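Long-range contacts in glutamyl endopeptidase (Staphylococcus epidermidis, PDB 6PYM), which is a secreted serine endopeptidase that preferentially cleaves peptide bonds on the carbonyl side of glutamate or aspartate: residues V1-N5 / G187-N193; H18-F24 / L140-E145; E45-H51 / S92-R98. The protein carries 1 engineered substitution. All blocks are in the same frame, centred on the assembly; numbering follows the deposited sequence.

Starting at the N terminus, residues 1-5 meet 187-193 in interaction 1, which closes the widest loop of the three. Within that span, 18-24 meets 140-145 (interaction 2), and within this in turn 45-51 pairs with 92-98 (interaction 3). The three loops are therefore concentric along the chain, and none crosses another. Interaction 3 joins two neighbouring strands of the six-stranded barrel. Interaction 2 packs another strand of that barrel against the seven-stranded sheet, and interaction 1 fixes the chain start to the last hairpin of the latter sheet. No two contacts touch: the nearest atoms of interactions 2 and 3 are about 5 Å apart.

Interaction 1: V1-N5 / G187-N193; sequences VILPN and GVDNKYN
Val1 N, the amino-terminal nitrogen, is gripped from the second segment by the amide oxygen of Asn193, with Val1 N to Asn193 OD1 at 2.8 Å. Val1 N also makes a weak hydrogen bond to Thr164 OG1, and the backbones of the two residues are hydrogen-bonded. Asn193 CG lies opposite the carbonyl carbon (chi1 -74°), the conformation in which its amide meets Val1. That amide also reaches back: Asn193 ND2 donates to Val1 O at 2.9 Å. This second bond is nearly straight, with an N-H...O angle of 167°, and Val1 O lies only 5° out of the amide plane. ND2 also donates to Leu162 O, so bonds at both amide atoms fix the rotation of this buried group.

The isopropyl group of Val1 settles over the hairpin. Val1 CG1 is 3.3 Å from Asp189 OD1, whereas Val1 CG2 packs 3.6 Å from Val188 O. Leu3 is buried, and its two methyls lie along the second half of the hairpin: Leu3 CD2 rests against Lys191 N (3.7 Å), while Leu3 CD1 touches Asn193 ND2 at 3.6 Å. One water accepts from Asn190 ND2 and donates to Ile2 O, a bridge at the solvent-exposed side.

The receiving surface is the hairpin of strands 180-188 and 192-197, where Lys191 and Tyr192 both face Val188 in a classic beta bulge. A terminal amine held by the protein's own hydrogen bonds is reminiscent of the N-terminal pocket of activated trypsin-like enzymes, although here a neutral amide, rather than trypsin's aspartate, receives it from this hairpin.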
loop_
_atom_site.group_PDB
_atom_site.type_symbol
_atom_site.label_atom_id
_atom_site.label_comp_id
_atom_site.label_asym_id
_atom_site.label_seq_id
_atom_site.Cartn_x
_atom_site.Cartn_y
_atom_site.Cartn_z
ATOM N N VAL A 1 6.379 -5.681 -12.213
ATOM C CA VAL A 1 6.959 -5.899 -13.537
ATOM C C VAL A 1 6.017 -5.345 -14.591
ATOM O O VAL A 1 4.811 -5.245 -14.378
ATOM C CB VAL A 1 7.282 -7.397 -13.791
ATOM C CG1 VAL A 1 8.067 -7.996 -12.625
ATOM C CG2 VAL A 1 6.028 -8.199 -14.081
ATOM N N ILE A 2 6.578 -5.015 -15.744
ATOM C CA ILE A 2 5.811 -4.496 -16.870
ATOM C C ILE A 2 5.286 -5.662 -17.694
ATOM O O ILE A 2 6.052 -6.542 -18.110
ATOM C CB ILE A 2 6.683 -3.568 -17.728
ATOM C CG1 ILE A 2 7.081 -2.329 -16.926
ATOM C CG2 ILE A 2 5.972 -3.192 -19.030
ATOM C CD1 ILE A 2 5.919 -1.469 -16.517
ATOM N N LEU A 3 3.985 -5.648 -17.953
ATOM C CA LEU A 3 3.300 -6.713 -18.665
ATOM C C LEU A 3 2.647 -6.135 -19.913
ATOM O O LEU A 3 2.602 -4.907 -20.073
ATOM C CB LEU A 3 2.259 -7.358 -17.742
ATOM C CG LEU A 3 2.861 -8.035 -16.505
ATOM C CD1 LEU A 3 1.763 -8.483 -15.553
ATOM C CD2 LEU A 3 3.736 -9.218 -16.892
ATOM N N PRO A 4 2.129 -6.977 -20.814
ATOM C CA PRO A 4 1.452 -6.433 -22.002
ATOM C C PRO A 4 0.351 -5.440 -21.668
ATOM O O PRO A 4 0.169 -4.457 -22.402
ATOM C CB PRO A 4 0.933 -7.695 -22.707
ATOM C CG PRO A 4 1.945 -8.739 -22.344
ATOM C CD PRO A 4 2.310 -8.437 -20.908
ATOM N N ASN A 5 -0.384 -5.667 -20.579
ATOM C CA ASN A 5 -1.312 -4.675 -20.037
ATOM C C ASN A 5 -0.506 -3.687 -19.204
ATOM O O ASN A 5 -0.110 -3.986 -18.073
ATOM C CB ASN A 5 -2.375 -5.356 -19.186
ATOM C CG ASN A 5 -3.284 -4.361 -18.478
ATOM O OD1 ASN A 5 -3.424 -3.215 -18.908
ATOM N ND2 ASN A 5 -3.903 -4.794 -17.387
ATOM N N GLY A 187 6.514 -8.965 -8.567
ATOM C CA GLY A 187 6.002 -9.812 -9.630
ATOM C C GLY A 187 7.087 -10.654 -10.269
ATOM O O GLY A 187 8.254 -10.638 -9.865
ATOM N N VAL A 188 6.673 -11.395 -11.291
ATOM C CA VAL A 188 7.543 -12.309 -12.017
ATOM C C VAL A 188 7.529 -11.877 -13.479
ATOM O O VAL A 188 6.456 -11.821 -14.101
ATOM C CB VAL A 188 7.093 -13.772 -11.864
ATOM C CG1 VAL A 188 7.994 -14.685 -12.675
ATOM C CG2 VAL A 188 7.115 -14.184 -10.400
ATOM N N ASP A 189 8.714 -11.560 -14.014
ATOM C CA ASP A 189 8.829 -10.980 -15.348
ATOM C C ASP A 189 8.015 -11.779 -16.351
ATOM O O ASP A 189 8.076 -13.012 -16.387
ATOM C CB ASP A 189 10.293 -10.991 -15.798
ATOM C CG ASP A 189 11.155 -9.978 -15.070
ATOM O OD1 ASP A 189 10.650 -9.195 -14.247
ATOM O OD2 ASP A 189 12.370 -9.961 -15.370
ATOM N N ASN A 190 7.253 -11.064 -17.174
ATOM C CA ASN A 190 6.519 -11.614 -18.307
ATOM C C ASN A 190 5.330 -12.460 -17.895
ATOM O O ASN A 190 4.644 -12.999 -18.779
ATOM C CB ASN A 190 7.384 -12.446 -19.274
ATOM C CG ASN A 190 8.773 -11.889 -19.448
ATOM O OD1 ASN A 190 9.760 -12.622 -19.381
ATOM N ND2 ASN A 190 8.859 -10.594 -19.677
ATOM N N LYS A 191 5.054 -12.611 -16.600
ATOM C CA LYS A 191 4.032 -13.550 -16.156
ATOM C C LYS A 191 2.891 -12.877 -15.406
ATOM O O LYS A 191 1.745 -12.959 -15.855
ATOM C CB LYS A 191 4.665 -14.680 -15.330
ATOM C CG LYS A 191 5.608 -15.560 -16.145
ATOM C CD LYS A 191 6.226 -16.669 -15.298
ATOM C CE LYS A 191 7.190 -17.524 -16.112
ATOM N NZ LYS A 191 7.814 -18.591 -15.269
ATOM N N TYR A 192 3.157 -12.221 -14.281
ATOM C CA TYR A 192 2.100 -11.652 -13.454
ATOM C C TYR A 192 2.752 -10.776 -12.397
ATOM O O TYR A 192 3.960 -10.854 -12.155
ATOM C CB TYR A 192 1.243 -12.732 -12.772
ATOM C CG TYR A 192 2.060 -13.758 -12.034
ATOM C CD1 TYR A 192 2.609 -13.482 -10.783
ATOM C CD2 TYR A 192 2.318 -14.996 -12.603
ATOM C CE1 TYR A 192 3.374 -14.418 -10.121
ATOM C CE2 TYR A 192 3.074 -15.940 -11.947
ATOM C CZ TYR A 192 3.609 -15.645 -10.712
ATOM O OH TYR A 192 4.374 -16.590 -10.065
ATOM N N ASN A 193 1.925 -9.959 -11.754
ATOM C CA ASN A 193 2.299 -9.288 -10.523
ATOM C C ASN A 193 1.482 -9.848 -9.365
ATOM O O ASN A 193 0.421 -10.444 -9.566
ATOM C CB ASN A 193 2.161 -7.772 -10.671
ATOM C CG ASN A 193 3.279 -7.200 -11.511
ATOM O OD1 ASN A 193 4.455 -7.351 -11.164
ATOM N ND2 ASN A 193 2.939 -6.612 -12.649
HETATM O O HOH W 1 7.076 -8.672 -20.164
#

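Interaction 2: H18-F24 / L140-E145; sequences HYDAVSF and LATMWE
Glu145 reaches Tyr19 by a stretched side chain, CG lying opposite the backbone N (chi1 175°) with the next bond extended as well. Met143 reaches the same segment by an extended chain, and a bend at chi3 (-62°) turns its methyl CE toward Val22. The first of these conformations carries Glu145 OE2 to the tyrosine hydroxyl, where Tyr19 OH donates a hydrogen bond of 2.7 Å. The carboxylate oxygen sits at the edge of the phenol, in the ring plane, but the hydroxyl meets it from above the carboxylate plane. The two side chains cross at about a right angle.

Next to this polar end, the bent thioether fills the middle of the contact. Met143 SD lies 5.1 Å from the centroid of the Tyr19 ring, an oblique Met-aromatic approach, and its terminal methyl is directed at the type I turn from Tyr19 to Val22: Met143 CE is 3.5 Å from Tyr19 O and 3.7 Å from Val22 CB. At the other end, Ala141 presses its methyl onto one face of Phe24, with Ala141 CB 3.8 Å from the ring centroid and 6° off the normal, a well-centred CH-pi contact. Leu140 CD1 touches the far end of the same ring, at Phe24 CZ (3.7 Å). Tyr134 meets Phe24 edge-to-face, while Thr130 and Thr132 of strand 128-133 touch the Glu145 side chain.

Strand 22-27 and the turn before it are packed against the start of strand 143-154 and the loop leading into it. Chemically, the contact grades from apolar to polar: a water also donates to Glu145 OE2 (2.7 Å) and bonds to His18 NE2, so that oxygen accepts twice, which would probably favour the ionised carboxylate.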
loop_
_atom_site.group_PDB
_atom_site.type_symbol
_atom_site.label_atom_id
_atom_site.label_comp_id
_atom_site.label_asym_id
_atom_site.label_seq_id
_atom_site.Cartn_x
_atom_site.Cartn_y
_atom_site.Cartn_z
ATOM N N HIS A 18 -10.659 7.898 -2.491
ATOM C CA HIS A 18 -9.905 6.799 -1.900
ATOM C C HIS A 18 -8.395 6.963 -2.034
ATOM O O HIS A 18 -7.647 6.149 -1.476
ATOM C CB HIS A 18 -10.375 5.448 -2.456
ATOM C CG HIS A 18 -9.897 5.137 -3.843
ATOM N ND1 HIS A 18 -10.421 5.726 -4.977
ATOM C CD2 HIS A 18 -8.966 4.256 -4.276
ATOM C CE1 HIS A 18 -9.821 5.231 -6.045
ATOM N NE2 HIS A 18 -8.940 4.329 -5.647
ATOM N N TYR A 19 -7.927 7.995 -2.736
ATOM C CA TYR A 19 -6.499 8.170 -2.957
ATOM C C TYR A 19 -5.771 8.727 -1.747
ATOM O O TYR A 19 -4.551 8.543 -1.644
ATOM C CB TYR A 19 -6.268 9.088 -4.157
ATOM C CG TYR A 19 -6.856 8.516 -5.419
ATOM C CD1 TYR A 19 -6.287 7.401 -6.021
ATOM C CD2 TYR A 19 -7.994 9.063 -5.993
ATOM C CE1 TYR A 19 -6.818 6.857 -7.168
ATOM C CE2 TYR A 19 -8.541 8.525 -7.144
ATOM C CZ TYR A 19 -7.953 7.416 -7.725
ATOM O OH TYR A 19 -8.512 6.882 -8.872
ATOM N N ASP A 20 -6.483 9.377 -0.820
ATOM C CA ASP A 20 -5.792 10.062 0.266
ATOM C C ASP A 20 -4.954 9.106 1.108
ATOM O O ASP A 20 -3.879 9.479 1.588
ATOM C CB ASP A 20 -6.747 10.894 1.135
ATOM C CG ASP A 20 -7.853 10.073 1.804
ATOM O OD1 ASP A 20 -8.097 8.901 1.436
ATOM O OD2 ASP A 20 -8.520 10.643 2.710
ATOM N N ALA A 21 -5.426 7.874 1.296
ATOM C CA ALA A 21 -4.729 6.912 2.138
ATOM C C ALA A 21 -3.508 6.307 1.459
ATOM O O ALA A 21 -2.667 5.710 2.142
ATOM C CB ALA A 21 -5.691 5.803 2.570
ATOM N N VAL A 22 -3.415 6.410 0.136
ATOM C CA VAL A 22 -2.249 5.910 -0.582
ATOM C C VAL A 22 -1.029 6.732 -0.181
ATOM O O VAL A 22 -1.078 7.972 -0.183
ATOM C CB VAL A 22 -2.504 5.959 -2.097
ATOM C CG1 VAL A 22 -1.297 5.440 -2.866
ATOM C CG2 VAL A 22 -3.760 5.165 -2.457
ATOM N N SER A 23 0.073 6.053 0.168
ATOM C CA SER A 23 1.190 6.715 0.825
ATOM C C SER A 23 2.525 6.377 0.177
ATOM O O SER A 23 2.760 5.243 -0.254
ATOM C CB SER A 23 1.251 6.341 2.302
ATOM O OG SER A 23 0.038 6.670 2.967
ATOM N N PHE A 24 3.403 7.374 0.152
ATOM C CA PHE A 24 4.763 7.265 -0.361
ATOM C C PHE A 24 5.721 7.035 0.801
ATOM O O PHE A 24 5.616 7.704 1.837
ATOM C CB PHE A 24 5.103 8.569 -1.089
ATOM C CG PHE A 24 6.556 8.737 -1.440
ATOM C CD1 PHE A 24 7.135 7.996 -2.456
ATOM C CD2 PHE A 24 7.337 9.677 -0.770
ATOM C CE1 PHE A 24 8.475 8.172 -2.782
ATOM C CE2 PHE A 24 8.669 9.855 -1.095
ATOM C CZ PHE A 24 9.231 9.105 -2.100
ATOM N N LEU A 140 9.763 11.162 -8.696
ATOM C CA LEU A 140 9.705 10.749 -7.301
ATOM C C LEU A 140 8.440 11.271 -6.631
ATOM O O LEU A 140 8.051 12.429 -6.813
ATOM C CB LEU A 140 10.943 11.245 -6.555
ATOM C CG LEU A 140 11.122 10.740 -5.121
ATOM C CD1 LEU A 140 11.364 9.242 -5.094
ATOM C CD2 LEU A 140 12.255 11.487 -4.431
ATOM N N ALA A 141 7.780 10.389 -5.881
ATOM C CA ALA A 141 6.618 10.729 -5.068
ATOM C C ALA A 141 5.394 11.115 -5.886
ATOM O O ALA A 141 4.500 11.793 -5.370
ATOM C CB ALA A 141 6.942 11.787 -4.005
ATOM N N THR A 142 5.316 10.688 -7.148
ATOM C CA THR A 142 4.100 10.846 -7.930
ATOM C C THR A 142 3.258 9.576 -7.866
ATOM O O THR A 142 3.784 8.458 -7.925
ATOM C CB THR A 142 4.368 11.252 -9.387
ATOM O OG1 THR A 142 5.168 10.260 -10.064
ATOM C CG2 THR A 142 5.060 12.620 -9.449
ATOM N N MET A 143 1.951 9.760 -7.722
ATOM C CA MET A 143 1.021 8.657 -7.512
ATOM C C MET A 143 0.419 8.229 -8.845
ATOM O O MET A 143 -0.029 9.081 -9.628
ATOM C CB MET A 143 -0.084 9.096 -6.550
ATOM C CG MET A 143 -1.009 7.961 -6.159
ATOM S SD MET A 143 -2.509 8.450 -5.278
ATOM C CE MET A 143 -1.840 9.199 -3.787
ATOM N N TRP A 144 0.410 6.918 -9.101
ATOM C CA TRP A 144 -0.074 6.357 -10.353
ATOM C C TRP A 144 -1.002 5.193 -10.058
ATOM O O TRP A 144 -0.740 4.381 -9.162
ATOM C CB TRP A 144 1.090 5.875 -11.258
ATOM C CG TRP A 144 1.943 7.005 -11.679
ATOM C CD1 TRP A 144 2.802 7.714 -10.894
ATOM C CD2 TRP A 144 1.991 7.605 -12.976
ATOM N NE1 TRP A 144 3.379 8.735 -11.621
ATOM C CE2 TRP A 144 2.893 8.687 -12.900
ATOM C CE3 TRP A 144 1.357 7.339 -14.194
ATOM C CZ2 TRP A 144 3.192 9.490 -14.004
ATOM C CZ3 TRP A 144 1.643 8.147 -15.280
ATOM C CH2 TRP A 144 2.557 9.202 -15.177
ATOM N N GLU A 145 -2.075 5.100 -10.829
ATOM C CA GLU A 145 -3.047 4.024 -10.749
ATOM C C GLU A 145 -2.881 3.118 -11.962
ATOM O O GLU A 145 -2.893 3.592 -13.107
ATOM C CB GLU A 145 -4.446 4.628 -10.753
ATOM C CG GLU A 145 -5.580 3.643 -10.800
ATOM C CD GLU A 145 -6.921 4.347 -10.733
ATOM O OE1 GLU A 145 -7.424 4.786 -11.795
ATOM O OE2 GLU A 145 -7.455 4.509 -9.617
HETATM O O HOH W 2 -7.159 3.056 -7.399
#

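Interaction 3: E45-H51 / S92-R98; sequences EILTNKH and SDLAILR
Thr48 and Ala95 form the tightly packed heart of the contact, a hydrogen-bonded antiparallel pair (Thr48 N to Ala95 O 3.0 Å, Ala95 N to Thr48 O 2.9 Å). Ile46 and Leu97, the next hydrogen-bonded pair toward Glu45, repeat the pattern. On one face Leu47 CD2 meets Ile96 CG1 at 3.7 Å, the side chains lying side by side, covered by helix 200-209.

Both ends are polar. The His51 end is the more open, whereas Glu45 is buried. At the Glu45 end, Arg98 NE donates to the anti lone pair of Glu45 OE2 (2.8 Å, 7° out of the guanidinium plane), a salt bridge extended by Glu84 on Arg98 NH1. At the other, exposed His51 crosses Asp93 near a right angle; Asp93 CG, opposite its backbone N (chi1 -161°), carries the carboxylate there. Asp93 uses syn lone pairs of both oxygens: His51 ND1 to Asp93 OD2 is 2.6 Å (N-H...O 162°) and His51 N to Asp93 OD1 is 3.0 Å. This double hold fixes the ring and the start of helix 50-53.

With engineered Ala169 beside His51 at the predicted serine position, the His51-Asp93 pair is consistent with the His-Asp part of the catalytic triad of chymotrypsin-fold proteases.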
loop_
_atom_site.group_PDB
_atom_site.type_symbol
_atom_site.label_atom_id
_atom_site.label_comp_id
_atom_site.label_asym_id
_atom_site.label_seq_id
_atom_site.Cartn_x
_atom_site.Cartn_y
_atom_site.Cartn_z
ATOM N N GLU A 45 -1.471 3.831 11.685
ATOM C CA GLU A 45 -0.958 2.627 11.045
ATOM C C GLU A 45 -1.109 2.656 9.535
ATOM O O GLU A 45 -2.156 3.051 9.006
ATOM C CB GLU A 45 -1.677 1.374 11.556
ATOM C CG GLU A 45 -1.332 0.989 12.989
ATOM C CD GLU A 45 -2.134 1.740 14.044
ATOM O OE1 GLU A 45 -3.198 2.315 13.727
ATOM O OE2 GLU A 45 -1.683 1.719 15.211
ATOM N N ILE A 46 -0.068 2.173 8.859
ATOM C CA ILE A 46 -0.121 1.857 7.439
ATOM C C ILE A 46 0.180 0.376 7.266
ATOM O O ILE A 46 0.791 -0.267 8.124
ATOM C CB ILE A 46 0.839 2.707 6.571
ATOM C CG1 ILE A 46 2.301 2.326 6.813
ATOM C CG2 ILE A 46 0.623 4.193 6.818
ATOM C CD1 ILE A 46 3.246 2.819 5.723
ATOM N N LEU A 47 -0.253 -0.161 6.129
ATOM C CA LEU A 47 0.228 -1.443 5.631
ATOM C C LEU A 47 1.236 -1.205 4.516
ATOM O O LEU A 47 1.083 -0.289 3.698
ATOM C CB LEU A 47 -0.907 -2.302 5.076
ATOM C CG LEU A 47 -2.058 -2.538 6.054
ATOM C CD1 LEU A 47 -3.119 -3.422 5.417
ATOM C CD2 LEU A 47 -1.568 -3.100 7.384
ATOM N N THR A 48 2.255 -2.056 4.483
ATOM C CA THR A 48 3.246 -2.096 3.420
ATOM C C THR A 48 3.855 -3.502 3.418
ATOM O O THR A 48 3.285 -4.434 3.999
ATOM C CB THR A 48 4.254 -0.944 3.592
ATOM O OG1 THR A 48 5.147 -0.917 2.477
ATOM C CG2 THR A 48 5.051 -1.100 4.877
ATOM N N ASN A 49 5.000 -3.661 2.750
ATOM C CA ASN A 49 5.664 -4.957 2.691
ATOM C C ASN A 49 6.724 -5.096 3.783
ATOM O O ASN A 49 7.343 -4.116 4.205
ATOM C CB ASN A 49 6.401 -5.162 1.365
ATOM C CG ASN A 49 5.506 -5.149 0.142
ATOM O OD1 ASN A 49 5.976 -4.798 -0.938
ATOM N ND2 ASN A 49 4.249 -5.566 0.280
ATOM N N LYS A 50 6.979 -6.349 4.179
ATOM C CA LYS A 50 8.165 -6.645 4.984
ATOM C C LYS A 50 9.430 -6.163 4.300
ATOM O O LYS A 50 10.306 -5.575 4.943
ATOM C CB LYS A 50 8.283 -8.146 5.254
ATOM C CG LYS A 50 7.220 -8.684 6.187
ATOM C CD LYS A 50 7.319 -10.187 6.320
ATOM C CE LYS A 50 6.306 -10.707 7.319
ATOM N NZ LYS A 50 6.238 -12.190 7.345
ATOM N N HIS A 51 9.562 -6.418 3.001
ATOM C CA HIS A 51 10.833 -6.092 2.364
ATOM C C HIS A 51 11.053 -4.589 2.276
ATOM O O HIS A 51 12.201 -4.144 2.147
ATOM C CB HIS A 51 11.016 -6.819 1.023
ATOM C CG HIS A 51 10.363 -6.154 -0.152
ATOM N ND1 HIS A 51 9.129 -6.535 -0.637
ATOM C CD2 HIS A 51 10.813 -5.183 -0.984
ATOM C CE1 HIS A 51 8.839 -5.810 -1.703
ATOM N NE2 HIS A 51 9.841 -4.979 -1.933
ATOM N N SER A 92 4.151 -14.291 4.314
ATOM C CA SER A 92 3.780 -13.359 3.256
ATOM C C SER A 92 4.422 -12.007 3.528
ATOM O O SER A 92 4.745 -11.667 4.667
ATOM C CB SER A 92 2.262 -13.204 3.140
ATOM O OG SER A 92 1.661 -14.433 2.770
ATOM N N ASP A 93 4.562 -11.220 2.457
ATOM C CA ASP A 93 5.317 -9.965 2.464
ATOM C C ASP A 93 4.443 -8.802 2.951
ATOM O O ASP A 93 4.172 -7.839 2.223
ATOM C CB ASP A 93 5.847 -9.698 1.058
ATOM C CG ASP A 93 6.999 -8.720 1.024
ATOM O OD1 ASP A 93 7.401 -8.207 2.082
ATOM O OD2 ASP A 93 7.488 -8.467 -0.103
ATOM N N LEU A 94 4.015 -8.877 4.214
ATOM C CA LEU A 94 3.088 -7.902 4.786
ATOM C C LEU A 94 3.593 -7.440 6.142
ATOM O O LEU A 94 3.961 -8.265 6.987
ATOM C CB LEU A 94 1.707 -8.526 4.973
ATOM C CG LEU A 94 0.647 -7.626 5.617
ATOM C CD1 LEU A 94 0.334 -6.407 4.739
ATOM C CD2 LEU A 94 -0.609 -8.436 5.919
ATOM N N ALA A 95 3.568 -6.134 6.370
ATOM C CA ALA A 95 3.878 -5.579 7.675
ATOM C C ALA A 95 2.983 -4.384 7.949
ATOM O O ALA A 95 2.598 -3.647 7.033
ATOM C CB ALA A 95 5.341 -5.131 7.764
ATOM N N ILE A 96 2.649 -4.202 9.223
ATOM C CA ILE A 96 2.086 -2.949 9.705
ATOM C C ILE A 96 3.248 -2.065 10.110
ATOM O O ILE A 96 4.181 -2.524 10.783
ATOM C CB ILE A 96 1.164 -3.187 10.914
ATOM C CG1 ILE A 96 -0.009 -4.101 10.546
ATOM C CG2 ILE A 96 0.690 -1.853 11.492
ATOM C CD1 ILE A 96 -0.790 -4.617 11.757
ATOM N N LEU A 97 3.209 -0.805 9.707
ATOM C CA LEU A 97 4.120 0.197 10.245
ATOM C C LEU A 97 3.279 1.176 11.047
ATOM O O LEU A 97 2.412 1.861 10.493
ATOM C CB LEU A 97 4.900 0.927 9.155
ATOM C CG LEU A 97 5.846 2.016 9.678
ATOM C CD1 LEU A 97 6.977 1.433 10.521
ATOM C CD2 LEU A 97 6.405 2.825 8.534
ATOM N N ARG A 98 3.505 1.206 12.356
ATOM C CA ARG A 98 2.914 2.228 13.199
ATOM C C ARG A 98 3.801 3.458 13.128
ATOM O O ARG A 98 5.028 3.342 13.217
ATOM C CB ARG A 98 2.831 1.712 14.634
ATOM C CG ARG A 98 2.140 2.631 15.617
ATOM C CD ARG A 98 1.744 1.849 16.863
ATOM N NE ARG A 98 0.645 0.931 16.574
ATOM C CZ ARG A 98 0.549 -0.305 17.050
ATOM N NH1 ARG A 98 1.490 -0.795 17.844
ATOM N NH2 ARG A 98 -0.495 -1.054 16.722
#